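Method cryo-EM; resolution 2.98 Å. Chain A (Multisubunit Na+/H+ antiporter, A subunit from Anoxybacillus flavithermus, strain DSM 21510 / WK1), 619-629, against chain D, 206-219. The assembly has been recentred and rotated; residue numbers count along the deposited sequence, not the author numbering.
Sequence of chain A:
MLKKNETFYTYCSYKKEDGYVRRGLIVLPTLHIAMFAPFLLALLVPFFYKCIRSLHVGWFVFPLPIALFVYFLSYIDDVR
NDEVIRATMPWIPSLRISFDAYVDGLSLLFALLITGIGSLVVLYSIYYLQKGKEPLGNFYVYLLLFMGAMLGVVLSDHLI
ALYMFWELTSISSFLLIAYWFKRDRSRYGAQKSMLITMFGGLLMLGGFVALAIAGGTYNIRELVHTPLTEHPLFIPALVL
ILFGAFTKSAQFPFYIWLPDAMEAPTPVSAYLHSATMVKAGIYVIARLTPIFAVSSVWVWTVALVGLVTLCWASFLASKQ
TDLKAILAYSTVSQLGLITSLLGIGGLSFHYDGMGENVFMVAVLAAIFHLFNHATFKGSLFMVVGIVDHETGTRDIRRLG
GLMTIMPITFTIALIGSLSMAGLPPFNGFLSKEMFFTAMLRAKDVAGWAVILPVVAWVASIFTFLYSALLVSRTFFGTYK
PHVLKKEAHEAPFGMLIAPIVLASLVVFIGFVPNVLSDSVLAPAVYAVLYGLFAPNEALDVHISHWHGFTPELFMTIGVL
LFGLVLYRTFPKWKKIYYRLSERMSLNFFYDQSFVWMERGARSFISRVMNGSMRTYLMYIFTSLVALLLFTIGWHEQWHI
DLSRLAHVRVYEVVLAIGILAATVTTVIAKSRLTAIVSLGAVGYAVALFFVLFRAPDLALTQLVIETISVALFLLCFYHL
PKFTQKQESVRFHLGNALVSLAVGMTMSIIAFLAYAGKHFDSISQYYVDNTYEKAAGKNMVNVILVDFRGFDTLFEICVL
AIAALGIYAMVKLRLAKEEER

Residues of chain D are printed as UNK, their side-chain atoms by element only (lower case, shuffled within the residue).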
# COMPACT_ATOMS: atom_id res chain seq x y z
N TYR A 619 -60.23 36.50 -5.78
CA TYR A 619 -60.09 37.92 -6.09
C TYR A 619 -58.68 38.24 -6.59
O TYR A 619 -58.51 39.00 -7.56
CB TYR A 619 -60.40 38.82 -4.89
CG TYR A 619 -61.77 38.69 -4.28
CD1 TYR A 619 -62.91 38.88 -5.04
CD2 TYR A 619 -61.91 38.54 -2.91
CE1 TYR A 619 -64.16 38.79 -4.47
CE2 TYR A 619 -63.16 38.45 -2.33
CZ TYR A 619 -64.28 38.58 -3.11
OH TYR A 619 -65.52 38.51 -2.52
N ILE A 620 -57.66 37.66 -5.94
CA ILE A 620 -56.28 37.92 -6.34
C ILE A 620 -55.99 37.36 -7.73
O ILE A 620 -55.39 38.04 -8.57
CB ILE A 620 -55.32 37.35 -5.27
CG1 ILE A 620 -55.47 38.10 -3.95
CG2 ILE A 620 -53.88 37.40 -5.75
CD1 ILE A 620 -54.79 37.43 -2.79
N PHE A 621 -56.44 36.12 -8.00
CA PHE A 621 -56.24 35.50 -9.30
C PHE A 621 -56.98 36.24 -10.41
O PHE A 621 -56.44 36.44 -11.50
CB PHE A 621 -56.68 34.04 -9.24
CG PHE A 621 -55.70 33.14 -8.55
CD1 PHE A 621 -54.34 33.42 -8.58
CD2 PHE A 621 -56.14 32.03 -7.85
CE1 PHE A 621 -53.44 32.59 -7.95
CE2 PHE A 621 -55.24 31.21 -7.21
CZ PHE A 621 -53.89 31.49 -7.26
N THR A 622 -58.22 36.68 -10.13
CA THR A 622 -59.00 37.39 -11.13
C THR A 622 -58.39 38.76 -11.43
O THR A 622 -58.34 39.18 -12.59
CB THR A 622 -60.44 37.53 -10.64
OG1 THR A 622 -60.95 36.23 -10.32
CG2 THR A 622 -61.32 38.13 -11.71
N SER A 623 -57.87 39.44 -10.40
CA SER A 623 -57.23 40.73 -10.61
C SER A 623 -55.93 40.59 -11.39
O SER A 623 -55.62 41.42 -12.25
CB SER A 623 -56.98 41.39 -9.26
OG SER A 623 -58.20 41.60 -8.58
N LEU A 624 -55.16 39.53 -11.10
CA LEU A 624 -53.95 39.20 -11.86
C LEU A 624 -54.26 39.00 -13.34
O LEU A 624 -53.63 39.62 -14.21
CB LEU A 624 -53.34 37.92 -11.27
CG LEU A 624 -52.14 37.22 -11.91
CD1 LEU A 624 -50.89 38.04 -11.82
CD2 LEU A 624 -51.94 35.87 -11.27
N VAL A 625 -55.26 38.15 -13.63
CA VAL A 625 -55.67 37.85 -15.00
C VAL A 625 -56.16 39.10 -15.71
O VAL A 625 -55.77 39.37 -16.86
CB VAL A 625 -56.75 36.75 -14.98
CG1 VAL A 625 -57.40 36.60 -16.32
CG2 VAL A 625 -56.11 35.45 -14.62
N ALA A 626 -56.98 39.92 -15.03
CA ALA A 626 -57.57 41.10 -15.65
C ALA A 626 -56.51 42.14 -15.99
O ALA A 626 -56.50 42.68 -17.10
CB ALA A 626 -58.62 41.70 -14.72
N LEU A 627 -55.59 42.41 -15.05
CA LEU A 627 -54.55 43.41 -15.30
C LEU A 627 -53.60 42.97 -16.39
O LEU A 627 -53.26 43.77 -17.28
CB LEU A 627 -53.79 43.71 -14.01
CG LEU A 627 -54.56 44.50 -12.95
CD1 LEU A 627 -53.79 44.55 -11.65
CD2 LEU A 627 -54.82 45.89 -13.46
N LEU A 628 -53.20 41.69 -16.40
CA LEU A 628 -52.26 41.24 -17.42
C LEU A 628 -52.90 41.17 -18.80
O LEU A 628 -52.29 41.60 -19.79
CB LEU A 628 -51.67 39.89 -17.03
CG LEU A 628 -50.70 39.96 -15.85
CD1 LEU A 628 -50.29 38.58 -15.44
CD2 LEU A 628 -49.49 40.78 -16.24
N LEU A 629 -54.15 40.69 -18.90
CA LEU A 629 -54.80 40.60 -20.20
C LEU A 629 -55.16 41.98 -20.74
O LEU A 629 -55.06 42.21 -21.95
CB LEU A 629 -56.05 39.72 -20.12
CG LEU A 629 -55.79 38.22 -20.00
CD1 LEU A 629 -57.10 37.48 -19.90
CD2 LEU A 629 -54.99 37.73 -21.19
N UNK D 206 -43.80 46.79 -20.53
CA UNK D 206 -44.98 47.27 -19.82
C UNK D 206 -45.70 46.11 -19.13
O UNK D 206 -46.13 46.25 -17.97
o UNK D 206 -45.20 49.00 -21.48
c UNK D 206 -47.08 48.60 -20.06
c UNK D 206 -45.92 47.97 -20.79
N UNK D 207 -45.80 44.96 -19.80
CA UNK D 207 -46.45 43.80 -19.19
C UNK D 207 -45.68 43.30 -17.97
O UNK D 207 -46.27 42.96 -16.93
c UNK D 207 -47.41 43.19 -21.43
c UNK D 207 -47.34 41.49 -19.64
c UNK D 207 -46.64 42.68 -20.24
N UNK D 208 -44.34 43.32 -18.05
CA UNK D 208 -43.56 42.81 -16.92
C UNK D 208 -43.55 43.83 -15.77
O UNK D 208 -43.52 43.44 -14.60
c UNK D 208 -42.18 41.43 -18.51
c UNK D 208 -42.13 42.42 -17.36
c UNK D 208 -41.37 41.73 -16.26
c UNK D 208 -43.07 40.25 -18.28
N UNK D 209 -43.61 45.13 -16.09
CA UNK D 209 -43.76 46.14 -15.05
C UNK D 209 -45.07 45.99 -14.30
O UNK D 209 -45.11 46.12 -13.06
c UNK D 209 -43.66 47.53 -15.67
N UNK D 210 -46.16 45.69 -15.01
CA UNK D 210 -47.43 45.42 -14.35
C UNK D 210 -47.35 44.15 -13.50
O UNK D 210 -47.92 44.08 -12.40
c UNK D 210 -48.56 45.35 -15.40
c UNK D 210 -49.88 44.92 -14.79
c UNK D 210 -48.74 46.70 -16.04
N UNK D 211 -46.58 43.15 -13.95
CA UNK D 211 -46.40 41.94 -13.15
C UNK D 211 -45.61 42.22 -11.86
O UNK D 211 -45.92 41.65 -10.80
c UNK D 211 -46.76 38.91 -12.81
c UNK D 211 -45.48 39.50 -13.34
c UNK D 211 -44.89 38.59 -14.39
c UNK D 211 -45.72 40.86 -13.99
N UNK D 212 -44.60 43.10 -11.93
CA UNK D 212 -43.90 43.50 -10.72
C UNK D 212 -44.79 44.30 -9.77
O UNK D 212 -44.62 44.20 -8.55
c UNK D 212 -39.89 43.05 -13.25
c UNK D 212 -39.79 41.89 -11.17
c UNK D 212 -39.30 42.11 -12.44
c UNK D 212 -40.86 42.61 -10.72
c UNK D 212 -40.97 43.76 -12.79
c UNK D 212 -41.49 43.53 -11.53
c UNK D 212 -42.65 44.33 -11.02
N UNK D 213 -45.70 45.12 -10.32
CA UNK D 213 -46.71 45.78 -9.49
C UNK D 213 -47.54 44.76 -8.73
O UNK D 213 -47.77 44.91 -7.53
c UNK D 213 -48.78 47.23 -9.52
c UNK D 213 -47.63 46.68 -10.34
c UNK D 213 -46.87 47.84 -10.94
c UNK D 213 -47.67 48.59 -11.96
N UNK D 214 -47.95 43.69 -9.41
CA UNK D 214 -48.78 42.67 -8.77
C UNK D 214 -48.00 41.93 -7.69
O UNK D 214 -48.52 41.69 -6.59
c UNK D 214 -50.15 40.59 -9.18
c UNK D 214 -50.26 42.49 -10.78
c UNK D 214 -50.58 41.75 -12.06
c UNK D 214 -49.35 41.72 -9.83
N UNK D 215 -46.72 41.62 -7.95
CA UNK D 215 -45.90 40.92 -6.96
C UNK D 215 -45.65 41.79 -5.73
O UNK D 215 -45.92 41.39 -4.59
c UNK D 215 -44.57 40.46 -7.59
c UNK D 215 -43.66 39.91 -6.52
c UNK D 215 -44.82 39.40 -8.64
N UNK D 216 -45.14 43.01 -5.95
CA UNK D 216 -44.80 43.89 -4.84
C UNK D 216 -46.03 44.42 -4.12
O UNK D 216 -45.92 44.83 -2.96
c UNK D 216 -41.89 45.37 -6.74
c UNK D 216 -40.65 44.99 -7.19
c UNK D 216 -43.93 45.03 -5.34
c UNK D 216 -40.74 43.06 -5.80
c UNK D 216 -42.57 44.61 -5.81
c UNK D 216 -40.07 43.83 -6.72
c UNK D 216 -41.99 43.44 -5.35
N UNK D 217 -47.19 44.43 -4.77
CA UNK D 217 -48.43 44.74 -4.09
C UNK D 217 -49.03 43.58 -3.35
O UNK D 217 -49.86 43.78 -2.47
N UNK D 218 -48.67 42.35 -3.72
CA UNK D 218 -48.90 41.24 -2.81
C UNK D 218 -47.98 41.33 -1.60
O UNK D 218 -48.37 40.91 -0.50
c UNK D 218 -51.06 39.16 -3.57
c UNK D 218 -49.48 38.34 -5.31
c UNK D 218 -49.87 39.51 -4.44
c UNK D 218 -48.71 39.92 -3.53
N UNK D 219 -46.78 41.88 -1.77
CA UNK D 219 -45.88 42.05 -0.63
C UNK D 219 -46.38 43.13 0.33
O UNK D 219 -46.67 42.85 1.50
c UNK D 219 -43.72 39.99 -1.26
n UNK D 219 -43.64 38.57 -3.30
c UNK D 219 -43.86 41.30 -2.00
c UNK D 219 -42.92 38.99 -2.08
c UNK D 219 -44.46 42.37 -1.11

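Position 206 carries one carbon bonded to an oxygen and a second carbon, a beta-branched hydroxyl side chain that stays out of reach of chain A: T206(D). Position 207 has three carbons, forked at the first. One fork carbon lies 4.1 Å from L628(A) CD2, and the backbone O of 207 is closer to that CD2, at 3.9 Å; the residue is V207(D). Position 208 has four carbons, forked at the first with one arm two carbons long, and its CA-to-CB bond points away from chain A: I208(D). A single carbon at 209 gives A209(D).

Position 210 repeats the three-carbon fork, pointing toward chain A, with one fork carbon 4.2 Å from L627(A) CB. This is V210(D), whose CG1 also lies 4.4 Å from L628(A) CD2. Position 211 has four carbons forked at the second, the mark of leucine; a terminal carbon reaches L624(A) CD1 at 4.3 Å, and its CB sits 4.4 Å from L628(A) CD2. L211(D) starts sideways, but its end comes nearer.

At 212, one carbon leads to a six-carbon ring without oxygen, out of reach: F212(D). Position 213 has four carbons forked at the first, one arm longer, and no contact: I213(D). The same branching at 214 points toward chain A, and the tip of its long arm meets L624(A) CD1 at 3.7 Å, the shortest approach across the pair. It is I214(D); its CG1 lies 4.2 Å from L627(A) CD1, and its CD1 is 4.2 Å from L628(A) CG.

Position 215, three carbons forked at the first, touches nothing on chain A: V215(D). Position 216 has one carbon and a six-carbon ring, again distant: F216(D). Position 217 has no side-chain atoms, hence G217(D); an ideal CB there would come within 3.0 Å of I213(D) O. Position 218 has four carbons forked at the second, one terminal carbon 4.0 Å from I620(A) CG2: L218(D). Four carbons in a row ending in nitrogen at 219 identify K219(D), out of reach.

The contact is purely apolar, with no hydrogen bond across it. Two helices run nearly antiparallel, at 159°, their axes 9.9 Å apart at closest approach, so I620(A) pairs with L218(D) while L628(A) reaches V207(D). I214(D) packs against L624(A), L627(A) and L628(A), and L628(A) in turn meets four chain D residues. Together the stretches bury 397 Å², with L628(A) and I214(D) contributing the largest areas.

Chain D 206-219: TVIAVLFIIVFGLK
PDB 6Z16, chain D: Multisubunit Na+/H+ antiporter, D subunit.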